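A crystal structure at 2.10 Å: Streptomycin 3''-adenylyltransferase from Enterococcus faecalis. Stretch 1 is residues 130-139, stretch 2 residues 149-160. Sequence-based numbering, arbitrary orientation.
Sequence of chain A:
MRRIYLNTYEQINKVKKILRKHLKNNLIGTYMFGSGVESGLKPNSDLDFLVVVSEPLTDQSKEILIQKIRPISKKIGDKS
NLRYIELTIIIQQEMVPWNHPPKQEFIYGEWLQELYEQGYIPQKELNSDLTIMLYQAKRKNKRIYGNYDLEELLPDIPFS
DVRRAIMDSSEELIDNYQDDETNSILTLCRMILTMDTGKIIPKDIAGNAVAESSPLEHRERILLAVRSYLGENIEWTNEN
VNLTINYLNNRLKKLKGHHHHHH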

# COMPACT_ATOMS: atom_id res chain seq x y z
N LEU A 130 -2.61 -3.26 7.04
CA LEU A 130 -3.14 -1.94 7.34
C LEU A 130 -2.48 -1.34 8.58
O LEU A 130 -2.47 -0.11 8.73
CB LEU A 130 -4.65 -2.03 7.53
CG LEU A 130 -5.38 -0.74 7.91
CD1 LEU A 130 -5.25 0.32 6.83
CD2 LEU A 130 -6.83 -1.06 8.19
N THR A 131 -1.93 -2.17 9.46
CA THR A 131 -1.21 -1.62 10.60
C THR A 131 0.02 -0.84 10.16
O THR A 131 0.40 0.15 10.81
CB THR A 131 -0.81 -2.74 11.57
OG1 THR A 131 -1.98 -3.23 12.23
CG2 THR A 131 0.18 -2.23 12.61
N ILE A 132 0.68 -1.27 9.09
CA ILE A 132 1.83 -0.54 8.58
C ILE A 132 1.39 0.72 7.86
O ILE A 132 2.09 1.74 7.89
CB ILE A 132 2.65 -1.46 7.66
CG1 ILE A 132 2.91 -2.80 8.34
CG2 ILE A 132 3.97 -0.82 7.28
CD1 ILE A 132 3.43 -3.87 7.40
N MET A 133 0.23 0.67 7.20
CA MET A 133 -0.30 1.84 6.51
C MET A 133 -0.69 2.92 7.51
O MET A 133 -0.26 4.07 7.39
CB MET A 133 -1.49 1.43 5.65
CG MET A 133 -1.23 0.22 4.78
SD MET A 133 -2.67 -0.34 3.87
CE MET A 133 -3.46 1.22 3.43
N LEU A 134 -1.51 2.55 8.50
CA LEU A 134 -1.91 3.52 9.51
C LEU A 134 -0.70 4.08 10.24
O LEU A 134 -0.67 5.27 10.59
CB LEU A 134 -2.88 2.86 10.50
CG LEU A 134 -4.18 2.31 9.92
CD1 LEU A 134 -5.02 1.65 11.00
CD2 LEU A 134 -4.96 3.41 9.22
N TYR A 135 0.32 3.25 10.47
CA TYR A 135 1.55 3.76 11.05
C TYR A 135 2.22 4.75 10.11
O TYR A 135 2.63 5.84 10.53
CB TYR A 135 2.49 2.60 11.38
CG TYR A 135 3.80 3.02 11.99
CD1 TYR A 135 3.92 3.19 13.36
CD2 TYR A 135 4.92 3.25 11.20
CE1 TYR A 135 5.13 3.58 13.93
CE2 TYR A 135 6.12 3.64 11.75
CZ TYR A 135 6.22 3.80 13.11
OH TYR A 135 7.42 4.19 13.66
N GLN A 136 2.35 4.38 8.84
CA GLN A 136 2.92 5.29 7.84
C GLN A 136 2.10 6.57 7.74
O GLN A 136 2.62 7.67 7.89
CB GLN A 136 2.98 4.57 6.49
CG GLN A 136 3.54 5.39 5.36
CD GLN A 136 3.83 4.56 4.12
OE1 GLN A 136 3.26 3.48 3.94
NE2 GLN A 136 4.71 5.05 3.26
N ALA A 137 0.79 6.43 7.49
CA ALA A 137 -0.06 7.60 7.32
C ALA A 137 -0.04 8.49 8.56
O ALA A 137 0.01 9.72 8.45
CB ALA A 137 -1.49 7.16 7.00
N LYS A 138 -0.10 7.88 9.75
CA LYS A 138 -0.16 8.67 10.98
C LYS A 138 1.07 9.55 11.14
O LYS A 138 0.98 10.65 11.70
CB LYS A 138 -0.30 7.74 12.19
CG LYS A 138 -0.72 8.44 13.47
CD LYS A 138 -1.42 7.48 14.43
CE LYS A 138 -1.69 8.15 15.78
NZ LYS A 138 -0.47 8.20 16.64
N ARG A 139 2.23 9.11 10.64
CA ARG A 139 3.44 9.90 10.80
C ARG A 139 3.57 10.99 9.74
O ARG A 139 4.12 12.06 10.03
CB ARG A 139 4.67 8.99 10.75
CG ARG A 139 4.86 8.13 11.99
CD ARG A 139 5.85 6.99 11.75
NE ARG A 139 7.21 7.47 11.53
CZ ARG A 139 7.86 7.38 10.37
NH1 ARG A 139 7.28 6.83 9.31
NH2 ARG A 139 9.10 7.85 10.27
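Stretch 2 149-160: DLEELLPDIPFS

Stretch 2 packs along one side of the stretch 1 helix through a mainly apolar contact, with one long salt bridge, one aromatic pair and no hydrogen bond between the two, burying 580 Å² in all. Residues 130-139 are helical throughout, with backbone bonds such as Leu-134 N to Leu-130 O (2.8 Å) and Lys-138 N to Leu-134 O (2.8 Å). Stretch 2 is mostly extended or turning chain: 150-152 have helical phi/psi without the regular bonds, Leu-154 to Pro-158 are extended, and Pro-158 is the N-cap of a helix that begins at Phe-159. The register is reversed, the chain crossing the helix obliquely: Glu-151 lies by Lys-138 (CA to CA 5.6 Å) and Ile-157 by Tyr-135 (CA to CA 6.8 Å).

Near the C-terminal end of stretch 1, Leu-150 CD2 rests 3.6 Å from Ala-137 CB, and both residues have CA-to-CB bonds pointing toward the other stretch. Leu-154 CD1 then meets Leu-134 CD2 at 4.1 Å. Ile-157, pointing toward the helix, places CD1 3.6 Å from Leu-134 CB and CG2 4.2 Å from Thr-131 CG2, so it spans almost a full helical turn.

Lys-138 has the largest covered area, 129 Å². Its CB leaves sideways, but its end comes nearer the loop: CE lies 3.6 Å from Leu-154 O and 3.5 Å from Pro-155 O, and NZ forms a long salt bridge with Asp-156 OD1 at 3.8 Å. Asp-156 starts away from the helix, and its carboxylate comes nearer.

Beyond Ile-157, Tyr-135 and Phe-159 form an offset edge-to-face pair, the edge of Phe-159 toward the face of Tyr-135, with centroids 5.7 Å apart and planes at 60°; Tyr-135 OH is 3.6 Å from Phe-159 CD2.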

# COMPACT_ATOMS: atom_id res chain seq x y z
N ASP A 149 -7.12 16.41 11.96
CA ASP A 149 -5.91 15.74 11.51
C ASP A 149 -6.04 14.24 11.77
O ASP A 149 -6.71 13.81 12.71
CB ASP A 149 -4.68 16.30 12.22
CG ASP A 149 -4.14 17.55 11.57
OD1 ASP A 149 -4.26 17.67 10.34
OD2 ASP A 149 -3.61 18.42 12.29
N LEU A 150 -5.39 13.45 10.93
CA LEU A 150 -5.51 12.00 11.04
C LEU A 150 -5.14 11.52 12.44
O LEU A 150 -5.85 10.70 13.03
CB LEU A 150 -4.64 11.32 9.99
CG LEU A 150 -4.69 9.79 9.96
CD1 LEU A 150 -6.11 9.28 9.87
CD2 LEU A 150 -3.85 9.28 8.78
N GLU A 151 -4.05 12.05 13.00
CA GLU A 151 -3.57 11.60 14.30
C GLU A 151 -4.64 11.76 15.38
O GLU A 151 -4.62 11.05 16.39
CB GLU A 151 -2.31 12.37 14.69
CG GLU A 151 -2.52 13.86 14.90
CD GLU A 151 -1.23 14.66 14.81
OE1 GLU A 151 -0.15 14.04 14.70
OE2 GLU A 151 -1.29 15.91 14.84
N GLU A 152 -5.58 12.69 15.18
CA GLU A 152 -6.66 12.86 16.14
C GLU A 152 -7.73 11.78 16.03
O GLU A 152 -8.56 11.64 16.94
CB GLU A 152 -7.35 14.22 15.96
CG GLU A 152 -6.43 15.41 15.92
CD GLU A 152 -7.21 16.71 15.85
OE1 GLU A 152 -7.12 17.41 14.82
OE2 GLU A 152 -7.94 17.01 16.82
N LEU A 153 -7.75 11.04 14.93
CA LEU A 153 -8.77 10.04 14.69
C LEU A 153 -8.27 8.62 14.89
O LEU A 153 -9.04 7.68 14.71
CB LEU A 153 -9.32 10.19 13.26
CG LEU A 153 -9.74 11.57 12.77
CD1 LEU A 153 -9.82 11.53 11.25
CD2 LEU A 153 -11.06 12.00 13.37
N LEU A 154 -7.00 8.45 15.27
CA LEU A 154 -6.39 7.14 15.41
C LEU A 154 -5.68 7.03 16.75
O LEU A 154 -4.98 7.97 17.16
CB LEU A 154 -5.37 6.89 14.29
CG LEU A 154 -5.87 6.54 12.89
CD1 LEU A 154 -4.67 6.49 11.95
CD2 LEU A 154 -6.62 5.23 12.89
N PRO A 155 -5.83 5.91 17.46
CA PRO A 155 -5.08 5.72 18.70
C PRO A 155 -3.59 5.56 18.42
O PRO A 155 -3.16 5.32 17.29
CB PRO A 155 -5.67 4.43 19.28
CG PRO A 155 -6.14 3.65 18.07
CD PRO A 155 -6.61 4.70 17.08
N ASP A 156 -2.80 5.70 19.48
CA ASP A 156 -1.38 5.37 19.38
C ASP A 156 -1.25 3.92 18.93
O ASP A 156 -1.94 3.04 19.46
CB ASP A 156 -0.69 5.59 20.72
CG ASP A 156 -0.74 7.05 21.17
OD1 ASP A 156 -1.21 7.90 20.38
OD2 ASP A 156 -0.31 7.33 22.31
N ILE A 157 -0.41 3.68 17.94
CA ILE A 157 -0.22 2.33 17.41
C ILE A 157 1.16 1.86 17.86
O ILE A 157 2.18 2.43 17.44
CB ILE A 157 -0.35 2.29 15.89
CG1 ILE A 157 -1.67 2.93 15.45
CG2 ILE A 157 -0.29 0.84 15.40
CD1 ILE A 157 -1.83 3.05 13.95
N PRO A 158 1.25 0.84 18.71
CA PRO A 158 2.57 0.38 19.17
C PRO A 158 3.40 -0.11 17.99
O PRO A 158 2.92 -0.86 17.14
CB PRO A 158 2.24 -0.76 20.14
CG PRO A 158 0.91 -1.27 19.68
CD PRO A 158 0.17 -0.06 19.17
N PHE A 159 4.66 0.34 17.94
CA PHE A 159 5.54 -0.14 16.89
C PHE A 159 5.73 -1.65 16.96
O PHE A 159 6.06 -2.28 15.95
CB PHE A 159 6.89 0.55 16.97
CG PHE A 159 7.83 0.15 15.89
CD1 PHE A 159 8.81 -0.79 16.12
CD2 PHE A 159 7.74 0.72 14.63
CE1 PHE A 159 9.69 -1.16 15.13
CE2 PHE A 159 8.62 0.35 13.62
CZ PHE A 159 9.59 -0.59 13.87
N SER A 160 5.54 -2.25 18.14
CA SER A 160 5.61 -3.70 18.24
C SER A 160 4.60 -4.36 17.31
O SER A 160 4.89 -5.39 16.69
CB SER A 160 5.40 -4.14 19.69
OG SER A 160 4.03 -4.04 20.06